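Local coordinates for protein ribosomal RNA small subunit methyltransferase E (Legionella pneumophila, PDB 5O95) that probably methylates the N3 position of a specific uridine in 16S ribosomal RNA, using S-adenosyl-L-methionine as methyl donor, at residues E41-F46 against V65-A70; I83-A88 against T233-L238; K101-G106 against N136-A141; K171-P176 against R208-H213. All blocks are in the same frame, centred on the assembly; numbering follows the deposited sequence.

Contact 1: E41-F46 against V65-A70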
loop_
_atom_site.group_PDB
_atom_site.type_symbol
_atom_site.label_atom_id
_atom_site.label_comp_id
_atom_site.label_asym_id
_atom_site.label_seq_id
_atom_site.Cartn_x
_atom_site.Cartn_y
_atom_site.Cartn_z
ATOM N N GLU B 41 27.933 10.472 16.486
ATOM C CA GLU B 41 26.586 10.555 15.948
ATOM C C GLU B 41 25.562 9.950 16.911
ATOM O O GLU B 41 25.865 9.052 17.702
ATOM C CB GLU B 41 26.512 9.863 14.584
ATOM C CG GLU B 41 27.433 10.492 13.536
ATOM C CD GLU B 41 27.263 9.867 12.156
ATOM O OE1 GLU B 41 26.109 9.690 11.717
ATOM O OE2 GLU B 41 28.290 9.543 11.524
ATOM N N GLN B 42 24.337 10.463 16.830
ATOM C CA GLN B 42 23.254 10.066 17.716
ATOM C C GLN B 42 22.468 8.895 17.141
ATOM O O GLN B 42 22.323 8.751 15.920
ATOM C CB GLN B 42 22.299 11.235 17.935
ATOM C CG GLN B 42 22.973 12.459 18.517
ATOM C CD GLN B 42 23.425 12.219 19.937
ATOM O OE1 GLN B 42 22.694 11.636 20.737
ATOM N NE2 GLN B 42 24.642 12.649 20.255
ATOM N N LEU B 43 21.921 8.081 18.044
ATOM C CA LEU B 43 21.047 6.968 17.710
ATOM C C LEU B 43 19.960 6.887 18.765
ATOM O O LEU B 43 20.176 7.229 19.927
ATOM C CB LEU B 43 21.779 5.605 17.782
ATOM C CG LEU B 43 22.866 5.248 16.780
ATOM C CD1 LEU B 43 23.550 3.945 17.168
ATOM C CD2 LEU B 43 22.241 5.119 15.407
ATOM N N THR B 44 18.799 6.405 18.359
ATOM C CA THR B 44 17.727 6.065 19.280
ATOM C C THR B 44 17.589 4.559 19.225
ATOM O O THR B 44 17.168 4.013 18.204
ATOM C CB THR B 44 16.414 6.732 18.880
ATOM O OG1 THR B 44 16.551 8.162 18.895
ATOM C CG2 THR B 44 15.294 6.319 19.850
ATOM N N LEU B 45 17.999 3.870 20.286
ATOM C CA LEU B 45 17.740 2.443 20.353
ATOM C C LEU B 45 16.352 2.232 20.933
ATOM O O LEU B 45 15.851 3.056 21.688
ATOM C CB LEU B 45 18.757 1.750 21.260
ATOM C CG LEU B 45 20.185 2.192 20.988
ATOM C CD1 LEU B 45 21.137 1.549 22.017
ATOM C CD2 LEU B 45 20.614 1.875 19.556
ATOM N N PHE B 46 15.714 1.132 20.554
ATOM C CA PHE B 46 14.500 0.733 21.242
ATOM C C PHE B 46 14.535 -0.774 21.408
ATOM O O PHE B 46 15.204 -1.483 20.651
ATOM C CB PHE B 46 13.233 1.203 20.510
ATOM C CG PHE B 46 13.077 0.594 19.142
ATOM C CD1 PHE B 46 13.790 1.115 18.075
ATOM C CD2 PHE B 46 12.265 -0.516 18.951
ATOM C CE1 PHE B 46 13.673 0.550 16.797
ATOM C CE2 PHE B 46 12.141 -1.083 17.667
ATOM C CZ PHE B 46 12.862 -0.559 16.613
ATOM N N VAL B 65 30.477 -1.600 17.123
ATOM C CA VAL B 65 29.997 -0.262 17.448
ATOM C C VAL B 65 29.663 -0.240 18.934
ATOM O O VAL B 65 28.831 -1.035 19.393
ATOM C CB VAL B 65 28.770 0.123 16.610
ATOM C CG1 VAL B 65 28.334 1.540 16.960
ATOM C CG2 VAL B 65 29.080 0.012 15.109
ATOM N N PHE B 66 30.297 0.676 19.680
ATOM C CA PHE B 66 30.015 0.891 21.098
ATOM C C PHE B 66 29.267 2.210 21.277
ATOM O O PHE B 66 29.744 3.257 20.841
ATOM C CB PHE B 66 31.313 0.926 21.910
ATOM C CG PHE B 66 32.076 -0.361 21.867
ATOM C CD1 PHE B 66 32.983 -0.609 20.849
ATOM C CD2 PHE B 66 31.872 -1.337 22.832
ATOM C CE1 PHE B 66 33.679 -1.805 20.796
ATOM C CE2 PHE B 66 32.576 -2.533 22.791
ATOM C CZ PHE B 66 33.473 -2.767 21.771
ATOM N N VAL B 67 28.108 2.156 21.915
ATOM C CA VAL B 67 27.274 3.340 22.088
ATOM C C VAL B 67 27.094 3.621 23.570
ATOM O O VAL B 67 27.010 2.709 24.396
ATOM C CB VAL B 67 25.916 3.242 21.360
ATOM C CG1 VAL B 67 26.133 2.790 19.926
ATOM C CG2 VAL B 67 24.939 2.329 22.108
ATOM N N ARG B 68 27.028 4.901 23.902
ATOM C CA ARG B 68 26.852 5.341 25.277
ATOM C C ARG B 68 25.395 5.750 25.444
ATOM O O ARG B 68 24.910 6.628 24.726
ATOM C CB ARG B 68 27.808 6.494 25.585
ATOM C CG ARG B 68 27.729 7.007 27.023
ATOM C CD ARG B 68 28.193 5.951 28.038
ATOM N NE ARG B 68 29.592 5.574 27.847
ATOM C CZ ARG B 68 30.268 4.777 28.670
ATOM N NH1 ARG B 68 29.666 4.265 29.733
ATOM N NH2 ARG B 68 31.542 4.481 28.425
ATOM N N ILE B 69 24.688 5.061 26.338
ATOM C CA ILE B 69 23.289 5.355 26.617
ATOM C C ILE B 69 23.229 6.608 27.480
ATOM O O ILE B 69 23.772 6.631 28.593
ATOM C CB ILE B 69 22.609 4.187 27.350
ATOM C CG1 ILE B 69 22.860 2.849 26.649
ATOM C CG2 ILE B 69 21.125 4.484 27.525
ATOM C CD1 ILE B 69 22.222 2.744 25.331
ATOM N N ALA B 70 22.569 7.651 26.978
ATOM C CA ALA B 70 22.437 8.886 27.749
ATOM C C ALA B 70 21.152 8.934 28.566
ATOM O O ALA B 70 21.157 9.423 29.706
ATOM C CB ALA B 70 22.483 10.093 26.812
#

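Contact 2: I83-A88 against T233-L238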
loop_
_atom_site.group_PDB
_atom_site.type_symbol
_atom_site.label_atom_id
_atom_site.label_comp_id
_atom_site.label_asym_id
_atom_site.label_seq_id
_atom_site.Cartn_x
_atom_site.Cartn_y
_atom_site.Cartn_z
ATOM N N ILE B 83 -4.858 -5.917 15.619
ATOM C CA ILE B 83 -5.265 -6.660 14.429
ATOM C C ILE B 83 -4.317 -7.835 14.271
ATOM O O ILE B 83 -3.093 -7.661 14.309
ATOM C CB ILE B 83 -5.213 -5.771 13.182
ATOM C CG1 ILE B 83 -6.049 -4.499 13.401
ATOM C CG2 ILE B 83 -5.682 -6.561 11.965
ATOM C CD1 ILE B 83 -5.957 -3.518 12.240
ATOM N N HIS B 84 -4.878 -9.025 14.104
ATOM C CA HIS B 84 -4.125 -10.224 13.754
ATOM C C HIS B 84 -4.441 -10.524 12.291
ATOM O O HIS B 84 -5.556 -10.952 11.969
ATOM C CB HIS B 84 -4.543 -11.391 14.638
ATOM C CG HIS B 84 -3.758 -12.642 14.390
ATOM N ND1 HIS B 84 -3.935 -13.783 15.136
ATOM C CD2 HIS B 84 -2.789 -12.927 13.488
ATOM C CE1 HIS B 84 -3.108 -14.722 14.706
ATOM N NE2 HIS B 84 -2.403 -14.229 13.704
ATOM N N LEU B 85 -3.456 -10.288 11.420
ATOM C CA LEU B 85 -3.574 -10.495 9.986
ATOM C C LEU B 85 -3.106 -11.899 9.650
ATOM O O LEU B 85 -1.997 -12.285 10.024
ATOM C CB LEU B 85 -2.657 -9.512 9.256
ATOM C CG LEU B 85 -2.569 -9.797 7.752
ATOM C CD1 LEU B 85 -3.936 -9.684 7.035
ATOM C CD2 LEU B 85 -1.521 -8.872 7.114
ATOM N N ALA B 86 -3.945 -12.646 8.927
ATOM C CA ALA B 86 -3.577 -13.960 8.406
ATOM C C ALA B 86 -3.509 -13.776 6.899
ATOM O O ALA B 86 -4.540 -13.563 6.256
ATOM C CB ALA B 86 -4.612 -15.016 8.795
ATOM N N GLN B 87 -2.293 -13.762 6.349
ATOM C CA GLN B 87 -2.062 -13.390 4.956
ATOM C C GLN B 87 -1.669 -14.644 4.200
ATOM O O GLN B 87 -0.658 -15.271 4.532
ATOM C CB GLN B 87 -0.929 -12.361 4.859
ATOM C CG GLN B 87 -0.626 -11.888 3.437
ATOM C CD GLN B 87 -1.716 -10.982 2.867
ATOM O OE1 GLN B 87 -2.493 -10.402 3.610
ATOM N NE2 GLN B 87 -1.779 -10.867 1.536
ATOM N N ALA B 88 -2.450 -14.998 3.180
ATOM C CA ALA B 88 -2.133 -16.192 2.407
ATOM C C ALA B 88 -0.791 -16.023 1.708
ATOM O O ALA B 88 -0.457 -14.939 1.220
ATOM C CB ALA B 88 -3.234 -16.446 1.386
ATOM N N THR B 233 -4.835 -2.028 2.444
ATOM C CA THR B 233 -6.108 -1.319 2.451
ATOM C C THR B 233 -6.984 -1.745 3.627
ATOM O O THR B 233 -7.603 -0.901 4.294
ATOM C CB THR B 233 -6.832 -1.612 1.114
ATOM O OG1 THR B 233 -6.047 -1.056 0.043
ATOM C CG2 THR B 233 -8.246 -1.038 1.096
ATOM N N ALA B 234 -7.051 -3.046 3.906
ATOM C CA ALA B 234 -7.881 -3.515 5.008
ATOM C C ALA B 234 -7.350 -3.001 6.343
ATOM O O ALA B 234 -8.118 -2.534 7.190
ATOM C CB ALA B 234 -7.907 -5.050 5.018
ATOM N N LEU B 235 -6.038 -3.096 6.547
ATOM C CA LEU B 235 -5.460 -2.591 7.789
ATOM C C LEU B 235 -5.713 -1.101 7.953
ATOM O O LEU B 235 -6.011 -0.635 9.062
ATOM C CB LEU B 235 -3.966 -2.875 7.844
ATOM C CG LEU B 235 -3.602 -4.353 7.967
ATOM C CD1 LEU B 235 -2.128 -4.511 8.015
ATOM C CD2 LEU B 235 -4.246 -4.948 9.197
ATOM N N SER B 236 -5.604 -0.335 6.863
ATOM C CA SER B 236 -5.864 1.107 6.946
ATOM C C SER B 236 -7.308 1.377 7.338
ATOM O O SER B 236 -7.593 2.244 8.172
ATOM C CB SER B 236 -5.575 1.758 5.587
ATOM O OG SER B 236 -4.234 1.613 5.158
ATOM N N VAL B 237 -8.244 0.671 6.700
ATOM C CA VAL B 237 -9.651 0.913 6.978
ATOM C C VAL B 237 -9.993 0.488 8.399
ATOM O O VAL B 237 -10.700 1.198 9.117
ATOM C CB VAL B 237 -10.536 0.206 5.935
ATOM C CG1 VAL B 237 -11.997 0.297 6.344
ATOM C CG2 VAL B 237 -10.317 0.799 4.549
ATOM N N LEU B 238 -9.458 -0.658 8.844
ATOM C CA LEU B 238 -9.743 -1.123 10.199
ATOM C C LEU B 238 -9.112 -0.214 11.251
ATOM O O LEU B 238 -9.747 0.089 12.259
ATOM C CB LEU B 238 -9.241 -2.560 10.375
ATOM C CG LEU B 238 -9.975 -3.578 9.501
ATOM C CD1 LEU B 238 -9.296 -4.943 9.639
ATOM C CD2 LEU B 238 -11.448 -3.658 9.882
#

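Contact 3: K101-G106 against N136-A141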
loop_
_atom_site.group_PDB
_atom_site.type_symbol
_atom_site.label_atom_id
_atom_site.label_comp_id
_atom_site.label_asym_id
_atom_site.label_seq_id
_atom_site.Cartn_x
_atom_site.Cartn_y
_atom_site.Cartn_z
ATOM N N LYS B 101 4.697 -3.246 5.283
ATOM C CA LYS B 101 3.637 -2.262 5.387
ATOM C C LYS B 101 2.644 -2.581 6.499
ATOM O O LYS B 101 2.039 -1.648 7.046
ATOM C CB LYS B 101 2.966 -2.118 4.018
ATOM C CG LYS B 101 3.982 -1.541 2.985
ATOM C CD LYS B 101 3.380 -0.935 1.760
ATOM C CE LYS B 101 4.511 -0.385 0.890
ATOM N NZ LYS B 101 5.543 0.333 1.706
ATOM N N SER B 102 2.431 -3.861 6.828
ATOM C CA SER B 102 1.507 -4.152 7.917
ATOM C C SER B 102 2.098 -3.693 9.245
ATOM O O SER B 102 1.377 -3.191 10.112
ATOM C CB SER B 102 1.126 -5.628 7.944
ATOM O OG SER B 102 2.238 -6.440 8.267
ATOM N N ALA B 103 3.418 -3.825 9.394
ATOM C CA ALA B 103 4.100 -3.260 10.552
ATOM C C ALA B 103 3.905 -1.741 10.645
ATOM O O ALA B 103 3.619 -1.205 11.727
ATOM C CB ALA B 103 5.584 -3.654 10.520
ATOM N N GLU B 104 4.073 -1.024 9.531
ATOM C CA GLU B 104 3.829 0.425 9.525
ATOM C C GLU B 104 2.399 0.751 9.918
ATOM O O GLU B 104 2.144 1.781 10.567
ATOM C CB GLU B 104 4.094 1.025 8.137
ATOM C CG GLU B 104 5.523 0.962 7.679
ATOM C CD GLU B 104 5.700 1.446 6.237
ATOM O OE1 GLU B 104 5.173 2.516 5.882
ATOM O OE2 GLU B 104 6.379 0.746 5.460
ATOM N N LEU B 105 1.436 -0.092 9.487
ATOM C CA LEU B 105 0.032 0.124 9.806
ATOM C C LEU B 105 -0.342 -0.385 11.183
ATOM O O LEU B 105 -1.531 -0.445 11.502
ATOM C CB LEU B 105 -0.879 -0.492 8.719
ATOM C CG LEU B 105 -1.315 0.459 7.617
ATOM C CD1 LEU B 105 -2.161 1.597 8.225
ATOM C CD2 LEU B 105 -0.126 1.054 6.918
ATOM N N GLY B 106 0.652 -0.728 12.015
ATOM C CA GLY B 106 0.396 -1.070 13.399
ATOM C C GLY B 106 -0.146 -2.454 13.663
ATOM O O GLY B 106 -0.679 -2.696 14.745
ATOM N N ASN B 136 13.171 -9.932 10.112
ATOM C CA ASN B 136 14.071 -8.796 9.945
ATOM C C ASN B 136 13.399 -7.646 9.194
ATOM O O ASN B 136 13.657 -6.485 9.499
ATOM C CB ASN B 136 15.425 -9.226 9.368
ATOM C CG ASN B 136 16.310 -9.914 10.413
ATOM O OD1 ASN B 136 16.098 -9.735 11.614
ATOM N ND2 ASN B 136 17.301 -10.675 9.964
ATOM N N ILE B 137 12.511 -7.943 8.242
ATOM C CA ILE B 137 11.771 -6.876 7.564
ATOM C C ILE B 137 10.846 -6.153 8.531
ATOM O O ILE B 137 10.714 -4.920 8.485
ATOM C CB ILE B 137 11.002 -7.481 6.383
ATOM C CG1 ILE B 137 11.998 -7.860 5.314
ATOM C CG2 ILE B 137 9.961 -6.500 5.835
ATOM C CD1 ILE B 137 11.402 -8.778 4.236
ATOM N N ILE B 138 10.176 -6.904 9.409
ATOM C CA ILE B 138 9.301 -6.284 10.396
ATOM C C ILE B 138 10.104 -5.402 11.338
ATOM O O ILE B 138 9.713 -4.267 11.639
ATOM C CB ILE B 138 8.521 -7.365 11.152
ATOM C CG1 ILE B 138 7.545 -8.072 10.195
ATOM C CG2 ILE B 138 7.856 -6.796 12.374
ATOM C CD1 ILE B 138 6.963 -9.318 10.804
ATOM N N ILE B 139 11.254 -5.904 11.802
ATOM C CA ILE B 139 12.086 -5.094 12.702
ATOM C C ILE B 139 12.531 -3.813 12.006
ATOM O O ILE B 139 12.449 -2.708 12.576
ATOM C CB ILE B 139 13.284 -5.913 13.208
ATOM C CG1 ILE B 139 12.804 -6.927 14.238
ATOM C CG2 ILE B 139 14.285 -4.993 13.921
ATOM C CD1 ILE B 139 13.830 -8.050 14.552
ATOM N N GLY B 140 12.966 -3.938 10.746
ATOM C CA GLY B 140 13.363 -2.770 9.986
ATOM C C GLY B 140 12.225 -1.779 9.840
ATOM O O GLY B 140 12.429 -0.566 9.918
ATOM N N ALA B 141 11.005 -2.285 9.636
ATOM C CA ALA B 141 9.857 -1.393 9.484
ATOM C C ALA B 141 9.516 -0.691 10.798
ATOM O O ALA B 141 9.093 0.473 10.796
ATOM C CB ALA B 141 8.652 -2.175 8.941
#

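Contact 4: K171-P176 against R208-H213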
loop_
_atom_site.group_PDB
_atom_site.type_symbol
_atom_site.label_atom_id
_atom_site.label_comp_id
_atom_site.label_asym_id
_atom_site.label_seq_id
_atom_site.Cartn_x
_atom_site.Cartn_y
_atom_site.Cartn_z
ATOM N N LYS B 171 -14.050 -11.225 13.912
ATOM C CA LYS B 171 -13.357 -12.117 12.992
ATOM C C LYS B 171 -13.881 -11.865 11.587
ATOM O O LYS B 171 -15.075 -12.032 11.327
ATOM C CB LYS B 171 -13.539 -13.576 13.416
ATOM C CG LYS B 171 -12.920 -13.869 14.783
ATOM C CD LYS B 171 -13.033 -15.328 15.202
ATOM C CE LYS B 171 -14.439 -15.677 15.654
ATOM N NZ LYS B 171 -14.461 -16.948 16.464
ATOM N N LEU B 172 -12.991 -11.419 10.705
ATOM C CA LEU B 172 -13.373 -11.002 9.368
ATOM C C LEU B 172 -12.569 -11.761 8.324
ATOM O O LEU B 172 -11.425 -12.159 8.548
ATOM C CB LEU B 172 -13.128 -9.512 9.180
ATOM C CG LEU B 172 -13.857 -8.619 10.168
ATOM C CD1 LEU B 172 -13.361 -7.182 9.976
ATOM C CD2 LEU B 172 -15.352 -8.694 9.971
ATOM N N ILE B 173 -13.182 -11.954 7.161
ATOM C CA ILE B 173 -12.495 -12.563 6.035
ATOM C C ILE B 173 -12.827 -11.743 4.797
ATOM O O ILE B 173 -13.987 -11.388 4.575
ATOM C CB ILE B 173 -12.885 -14.050 5.881
ATOM C CG1 ILE B 173 -12.170 -14.697 4.691
ATOM C CG2 ILE B 173 -14.400 -14.215 5.838
ATOM C CD1 ILE B 173 -12.255 -16.213 4.731
ATOM N N LEU B 174 -11.803 -11.408 4.014
ATOM C CA LEU B 174 -12.014 -10.717 2.744
ATOM C C LEU B 174 -12.562 -11.712 1.734
ATOM O O LEU B 174 -11.821 -12.516 1.167
ATOM C CB LEU B 174 -10.719 -10.093 2.242
ATOM C CG LEU B 174 -10.373 -8.721 2.811
ATOM C CD1 LEU B 174 -9.109 -8.211 2.163
ATOM C CD2 LEU B 174 -11.525 -7.761 2.557
ATOM N N HIS B 175 -13.875 -11.654 1.505
ATOM C CA HIS B 175 -14.525 -12.555 0.564
ATOM C C HIS B 175 -15.826 -11.914 0.117
ATOM O O HIS B 175 -16.549 -11.361 0.953
ATOM C CB HIS B 175 -14.804 -13.920 1.205
ATOM C CG HIS B 175 -15.232 -14.968 0.224
ATOM N ND1 HIS B 175 -16.502 -15.502 0.213
ATOM C CD2 HIS B 175 -14.564 -15.561 -0.795
ATOM C CE1 HIS B 175 -16.598 -16.385 -0.766
ATOM N NE2 HIS B 175 -15.435 -16.440 -1.393
ATOM N N PRO B 176 -16.169 -11.997 -1.163
ATOM C CA PRO B 176 -17.293 -11.203 -1.683
ATOM C C PRO B 176 -18.666 -11.736 -1.305
ATOM O O PRO B 176 -19.592 -10.942 -1.098
ATOM C CB PRO B 176 -17.078 -11.246 -3.203
ATOM C CG PRO B 176 -15.662 -11.673 -3.401
ATOM C CD PRO B 176 -15.347 -12.568 -2.242
ATOM N N ARG B 208 -17.207 -22.740 4.229
ATOM C CA ARG B 208 -17.993 -23.421 5.253
ATOM C C ARG B 208 -17.211 -23.484 6.559
ATOM O O ARG B 208 -17.769 -23.288 7.646
ATOM C CB ARG B 208 -18.379 -24.814 4.748
ATOM C CG ARG B 208 -19.158 -25.667 5.723
ATOM C CD ARG B 208 -19.838 -26.843 5.011
ATOM N NE ARG B 208 -18.954 -27.549 4.080
ATOM C CZ ARG B 208 -19.061 -27.498 2.753
ATOM N NH1 ARG B 208 -20.016 -26.771 2.188
ATOM N NH2 ARG B 208 -18.212 -28.175 1.988
ATOM N N LEU B 209 -15.901 -23.688 6.461
ATOM C CA LEU B 209 -15.055 -23.751 7.646
ATOM C C LEU B 209 -14.899 -22.378 8.292
ATOM O O LEU B 209 -15.022 -22.239 9.514
ATOM C CB LEU B 209 -13.699 -24.325 7.252
ATOM C CG LEU B 209 -12.719 -24.717 8.347
ATOM C CD1 LEU B 209 -13.240 -25.911 9.131
ATOM C CD2 LEU B 209 -11.411 -25.040 7.681
ATOM N N THR B 210 -14.625 -21.346 7.487
ATOM C CA THR B 210 -14.465 -20.003 8.044
ATOM C C THR B 210 -15.779 -19.485 8.624
ATOM O O THR B 210 -15.811 -18.961 9.743
ATOM C CB THR B 210 -13.880 -19.033 7.006
ATOM O OG1 THR B 210 -14.799 -18.850 5.913
ATOM C CG2 THR B 210 -12.542 -19.547 6.463
ATOM N N SER B 211 -16.882 -19.635 7.887
ATOM C CA SER B 211 -18.161 -19.143 8.391
ATOM C C SER B 211 -18.625 -19.934 9.610
ATOM O O SER B 211 -19.221 -19.364 10.531
ATOM C CB SER B 211 -19.223 -19.141 7.286
ATOM O OG SER B 211 -19.438 -20.438 6.762
ATOM N N GLY B 212 -18.346 -21.239 9.644
ATOM C CA GLY B 212 -18.677 -22.044 10.809
ATOM C C GLY B 212 -17.900 -21.665 12.051
ATOM O O GLY B 212 -18.332 -21.980 13.165
ATOM N N HIS B 213 -16.759 -21.004 11.889
ATOM C CA HIS B 213 -16.013 -20.474 13.023
ATOM C C HIS B 213 -16.257 -18.990 13.249
ATOM O O HIS B 213 -15.495 -18.356 13.986
ATOM C CB HIS B 213 -14.519 -20.761 12.881
ATOM C CG HIS B 213 -14.171 -22.205 13.039
ATOM N ND1 HIS B 213 -14.476 -23.148 12.085
ATOM C CD2 HIS B 213 -13.550 -22.869 14.043
ATOM C CE1 HIS B 213 -14.061 -24.336 12.493
ATOM N NE2 HIS B 213 -13.497 -24.192 13.678
#

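Contact 1: E41-F46 against V65-A70
V67 meets both leucines of 41-46 through its two prongs: CG1 lies 4.0 Å from L43 CD1, and CG2 lies 3.9 Å from L45 CD1. The two approaches differ. The L43 and V67 side chains cross at about a right angle, whereas L45 and V67 reach toward each other and meet tip to tip. Because the valine is set with CG1 beside its backbone N and CG2 between that N and the carbonyl carbon, each branch is presented to a different leucine. L45 is extended at its second torsion (chi2 175°), which pushes CD1 far enough across to touch a second residue, I69, at CD1, 3.7 Å away. I69 has a different route to the same place: its CB is directed neither at 41-46 nor away from it, and the bend at chi2 (-67°) swings CD1 over to the L45 methyl. These are the chains of two strands that are not sheet neighbours, since strand 51-61 runs between 42-46 and 64-74. Their short axes come within 8.8 Å and are turned by 76°, the nearly orthogonal layering expected when a strongly curved sheet closes over its own interior, in keeping with the PUA-like barrel of RsmE enzymes. The wide spacing of the backbones, with L43 CA 8.4 Å from V67 CA, leaves the join entirely to aliphatic branches, and all four touching residues are buried. L21 of strand 20-22 also packs on L45 and V67, while I9 of strand 8-10 lies against L43 and L45.

Contact 2: I83-A88 against T233-L238
I83 on the strand is met by L235 and L238, one helical turn apart on 233-238. At the start of that helical segment, T233 takes no part in the join; its OG1 is hydrogen-bonded to T229 O. A234 directs its CB toward the sheet but stops short of 83-88, packing instead on L194 and L220. L235 makes the tightest join. Its CB leaves the helix neither toward nor away from the strand, and the first torsion (chi1 -68°) sets CG beside the backbone N, from where the two methyls divide the work. CD2 presses on I83, 3.5 Å from CG2 and 3.8 Å from CD1, so one leucine methyl sits against both arms of the isoleucine. CD1 faces L85 more loosely, 4.5 Å from its CD2. The helix runs nearly antiparallel to the strand, at 164° with an axis separation of 10.7 Å, the usual layering of a helix over a parallel sheet. Here the helix is the C-terminal one of the SPOUT domain, and strand 82-88 is an inner strand. S236, on the far side, hydrogen-bonds through OG to I232 O and to T233 OG1 of the second subunit; V237 packs on A240 of that subunit, and with these two residues the outer side of the helix contributes to the dimer interface. With L238 the direction returns to the strand: its CB lies 3.9 Å from I83 CD1, a methyl carried out by the extended second torsion of I83 (chi2 176°).

Contact 3: K101-G106 against N136-A141
A103 and A141 meet methyl to methyl, CB to CB at 3.8 Å, with no flat side chain between them. The E104 carboxylate stands beside the join, and its oxygens are bound elsewhere: OE2 makes a long salt bridge with K101 NZ at 3.9 Å, and OE1 accepts from R226 N and is hydrogen-bonded to T229 OG1, both of the second subunit. The nearest approach of E104 to A141 is by CG, 4.6 Å from A141 CB, just beyond contact. K101 runs straight through its third torsion and turns at the last (chi4 -43°), which carries NZ to the same cluster, where E228 of the second subunit pairs with it. On the other side of the methyl pair, I138 CG2 lies 4.3 Å from A103 CB, so the alanine methyl is received between I138 and A141, residues one turn apart on the second helix. With only methyls at A103 and A141, the backbones come close: A103 CA and I138 CA are 6.0 Å apart. The first helix stops directly after this point. G106, with its positive phi, is the C-prime residue, its N bonding to A103 O at 3.0 Å, while V107 N reaches S102 O; A103 O also receives R147 NH1. E104 O, near the same end, accepts from R223 NE of the second subunit. Helix 94-104 thus packs on helix 124-145 through alanine methyls and is terminated, next to the join, by a Schellman motif, within a SPOUT domain where the same helix takes part in the dimer interface.

Contact 4: K171-P176 against R208-H213
Strand 171-174 and helix 208-212 face each other with alternate strand residues turned to the helix: I173 CA is 8.0 Å from T210 CA and K171 CA is 8.8 Å from H213 CA. In the first pair the side chains cross at about a right angle. I173 places CG1 anti to its backbone N (chi1 180°), sending CD1 out to T210, where it touches CG2 at 3.8 Å and also lies over OG1, a hydroxyl already hydrogen-bonded to I207 O. Helix 204-212 links strands 191-196 and 216-218, which are parallel with 170-174 between them, so this is a beta-alpha-beta crossover passing over the middle strand. L172 and L174 go to the opposite face, packing on helix 227-242, and L174 is an S-adenosyl-L-methionine-binding residue. At the K171 end of the strand the lysine bends at chi3 and donates from NZ to H213 O at 3.0 Å, with a C=O...N angle of 159° and the donor tilted 20° from the carbonyl plane, so that the strand's lysine grips the backbone of H213. H213 itself is fastened by ND1 to L209 O at 2.8 Å, so its ring folds back on the preceding turn.

Contacts 2, 3 and 4 belong to the SPOUT domain, contact 1 to the PUA domain, with contact 1 centred 47 Å from contact 4 and 34 Å from contact 2. Contact 3 lies between contacts 1 and 2 in space: its nearest atoms are about 5 Å from those of contact 1, without touching, and it abuts contact 2 through L235 CD1 and S102 CB, 3.4 Å apart. Contact 4 joins contact 2 on the sheet's helix 227-242 side, L172 CD1 lying 4.0 Å from L238 CD2. The cofactor site, empty in this chain, lies beside these two: contact 4 contains L174, and L238 is about 7 Å from L220, side chain to side chain. Contacts 2 and 3 both reach the second subunit.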